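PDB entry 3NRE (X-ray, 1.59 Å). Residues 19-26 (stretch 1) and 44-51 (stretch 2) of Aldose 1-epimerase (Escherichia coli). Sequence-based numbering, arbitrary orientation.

Stretch 1, residues 19-26: QGGVIEGF
Stretch 2, residues 44-51: TDASCFPL

Two short antiparallel segments meet at a single hydrogen-bonded beta bridge, Ile 23 opposite Cys 48, and small or apolar side chains close the flanks around that backbone junction. The strand axes come within 4.8 Å, and their N-to-C directions make an angle of 170°. Register follows from the CA pairs: Val 22 CA to Phe 49 CA 4.6 Å, Ile 23 CA to Cys 48 CA 5.0 Å, Glu 24 CA to Ser 47 CA 5.0 Å.

Ile 23 carries the polar load. Its N donates to Cys 48 O at 3.0 Å, with an angle of 138° at the hydrogen. Its carbonyl O receives two donors: Ser 47 N at 2.8 Å, the shorter bond, and Cys 48 N at 3.4 Å, a weak one. The acceptor can be shared because Ser 47 (phi/psi -87/-29) departs from extended geometry, bringing consecutive amides to one oxygen, before Cys 48 (-168/143), Phe 49 (-134/154) and Pro 50 (-86/152) run extended. Across from them, Val 22 (-92/145) and Ile 23 (-76/133) are extended, Glu 24 breaks the run at -107/-7, and Gly 25 resumes at -177/150. Cys 48 O also accepts a CA-H...O contact from Val 22 CA at 3.2 Å.

Side chains line this junction. Val 22, chi1 m, points sideways and spreads its methyls over two partners: CG1 lies 3.6 Å from Phe 49 CB, and CG2 lies 3.7 Å from Ala 46 CB. Beta branching suits this bridging position. Ala 46 points toward stretch 1; its CB sits 3.4 Å from Ile 23 O and 3.7 Å from Val 22 CG2, a close fit for a single methyl. Ile 23, chi1 m and chi2 t, sets CD1 3.9 Å from Cys 48 CB and CG2 3.9 Å from Ser 47 CB; Cys 48 is t. Phe 49, chi1 p with chi2 84°, offers its CB here while its ring leads away.

Ser 47, chi1 m, also points toward the partner, putting OG 3.1 Å from Glu 24 C. That OG is 3.2 Å from Gly 25 N, but the angle is poor and no hydrogen bond forms; the hydroxyl is satisfied elsewhere in the structure. Glu 24 starts away from stretch 2, yet chi1 m, chi2 m and chi3 6° fold the carboxylate back, so OE1 reaches 3.7 Å from Ala 46 CA. This is a packing contact with carbon; OE1 has its hydrogen bond elsewhere in the structure.

At the other end, two glycines lead into the bridge. Gly 20, at 83/-3, could not carry a CB: it would clash with Val 22 CG1 and jam against the preceding carbonyl. Gly 21, at 62/35, has the positive phi that favours glycine. Against this turn rests Pro 50, C-gamma endo, whose CD lies 3.2 Å from Gly 20 O and 3.6 Å from Gly 21 O. Proline gives up an amide donor but supplies a compact ring. The stretches together bury 378 Å², and every residue making these contacts is buried.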

# COMPACT_ATOMS: atom_id res chain seq x y z
N GLN A 19 -2.38 -10.37 -11.99
CA GLN A 19 -3.61 -9.57 -11.92
C GLN A 19 -3.38 -8.52 -10.84
O GLN A 19 -3.44 -8.81 -9.63
CB GLN A 19 -4.82 -10.42 -11.56
CG GLN A 19 -5.04 -11.55 -12.51
CD GLN A 19 -5.27 -11.14 -13.94
OE1 GLN A 19 -6.29 -10.53 -14.25
NE2 GLN A 19 -4.33 -11.49 -14.84
N GLY A 20 -3.06 -7.31 -11.27
CA GLY A 20 -2.81 -6.23 -10.32
C GLY A 20 -1.42 -6.17 -9.71
O GLY A 20 -1.14 -5.35 -8.86
N GLY A 21 -0.54 -7.11 -10.04
CA GLY A 21 0.73 -7.18 -9.41
C GLY A 21 0.65 -7.43 -7.91
O GLY A 21 1.44 -6.92 -7.14
N VAL A 22 -0.34 -8.22 -7.53
CA VAL A 22 -0.67 -8.41 -6.15
C VAL A 22 0.05 -9.61 -5.55
O VAL A 22 0.28 -10.63 -6.21
CB VAL A 22 -2.17 -8.55 -5.93
CG1 VAL A 22 -2.92 -7.32 -6.51
CG2 VAL A 22 -2.75 -9.89 -6.53
N ILE A 23 0.39 -9.48 -4.29
CA ILE A 23 0.81 -10.66 -3.50
C ILE A 23 -0.45 -11.43 -3.15
O ILE A 23 -1.43 -10.83 -2.70
CB ILE A 23 1.53 -10.26 -2.22
CG1 ILE A 23 2.79 -9.48 -2.60
CG2 ILE A 23 1.98 -11.48 -1.40
CD1 ILE A 23 3.61 -8.95 -1.42
N GLU A 24 -0.41 -12.73 -3.36
CA GLU A 24 -1.55 -13.64 -3.01
C GLU A 24 -1.27 -14.53 -1.78
O GLU A 24 -2.15 -15.22 -1.30
CB GLU A 24 -1.96 -14.51 -4.22
CG GLU A 24 -2.57 -13.66 -5.33
CD GLU A 24 -4.07 -13.25 -5.10
OE1 GLU A 24 -4.62 -13.52 -4.00
OE2 GLU A 24 -4.70 -12.72 -6.06
N GLY A 25 -0.04 -14.49 -1.27
CA GLY A 25 0.30 -15.14 -0.02
C GLY A 25 1.74 -14.88 0.35
O GLY A 25 2.58 -14.71 -0.50
N PHE A 26 1.99 -14.85 1.66
CA PHE A 26 3.32 -14.76 2.22
C PHE A 26 3.28 -15.55 3.52
O PHE A 26 2.49 -15.23 4.43
CB PHE A 26 3.68 -13.28 2.46
CG PHE A 26 5.06 -13.06 2.97
CD1 PHE A 26 6.11 -13.89 2.60
CD2 PHE A 26 5.35 -11.96 3.77
CE1 PHE A 26 7.42 -13.66 3.09
CE2 PHE A 26 6.65 -11.73 4.23
CZ PHE A 26 7.66 -12.56 3.92
N THR A 44 -8.61 -6.36 -3.88
CA THR A 44 -9.07 -6.22 -2.50
C THR A 44 -9.31 -7.57 -1.80
O THR A 44 -9.60 -7.59 -0.60
CB THR A 44 -10.33 -5.34 -2.41
OG1 THR A 44 -11.36 -5.87 -3.26
CG2 THR A 44 -9.99 -3.88 -2.81
N ASP A 45 -9.17 -8.67 -2.54
CA ASP A 45 -9.19 -10.02 -1.95
C ASP A 45 -7.80 -10.60 -1.78
O ASP A 45 -7.69 -11.72 -1.31
CB ASP A 45 -9.96 -10.99 -2.81
CG ASP A 45 -11.44 -10.70 -2.89
OD1 ASP A 45 -12.02 -10.14 -1.92
OD2 ASP A 45 -12.02 -11.16 -3.92
N ALA A 46 -6.77 -9.85 -2.15
CA ALA A 46 -5.38 -10.36 -2.16
C ALA A 46 -4.67 -10.09 -0.84
O ALA A 46 -5.29 -9.70 0.13
CB ALA A 46 -4.60 -9.71 -3.28
N SER A 47 -3.39 -10.39 -0.79
CA SER A 47 -2.57 -10.13 0.42
C SER A 47 -1.97 -8.72 0.47
O SER A 47 -1.67 -8.22 1.55
CB SER A 47 -1.40 -11.12 0.48
OG SER A 47 -1.87 -12.42 0.37
N CYS A 48 -1.72 -8.14 -0.71
CA CYS A 48 -1.09 -6.81 -0.85
C CYS A 48 -1.25 -6.35 -2.27
O CYS A 48 -1.08 -7.15 -3.20
CB CYS A 48 0.42 -6.87 -0.53
SG CYS A 48 1.26 -5.32 -0.54
N PHE A 49 -1.47 -5.04 -2.48
CA PHE A 49 -1.45 -4.51 -3.83
C PHE A 49 -0.65 -3.23 -3.90
O PHE A 49 -0.52 -2.54 -2.88
CB PHE A 49 -2.88 -4.34 -4.42
CG PHE A 49 -3.82 -3.45 -3.65
CD1 PHE A 49 -3.82 -2.08 -3.82
CD2 PHE A 49 -4.86 -4.01 -2.85
CE1 PHE A 49 -4.72 -1.27 -3.25
CE2 PHE A 49 -5.75 -3.17 -2.20
CZ PHE A 49 -5.69 -1.79 -2.41
N PRO A 50 -0.10 -2.92 -5.07
CA PRO A 50 0.76 -1.75 -5.25
C PRO A 50 -0.08 -0.54 -5.52
O PRO A 50 -1.23 -0.64 -6.02
CB PRO A 50 1.58 -2.10 -6.48
CG PRO A 50 0.64 -2.96 -7.30
CD PRO A 50 -0.10 -3.78 -6.27
N LEU A 51 0.46 0.61 -5.12
CA LEU A 51 -0.19 1.89 -5.36
C LEU A 51 0.68 2.71 -6.33
O LEU A 51 1.80 3.11 -5.96
CB LEU A 51 -0.34 2.63 -3.99
CG LEU A 51 -0.98 1.78 -2.86
CD1 LEU A 51 -0.97 2.54 -1.52
CD2 LEU A 51 -2.39 1.31 -3.21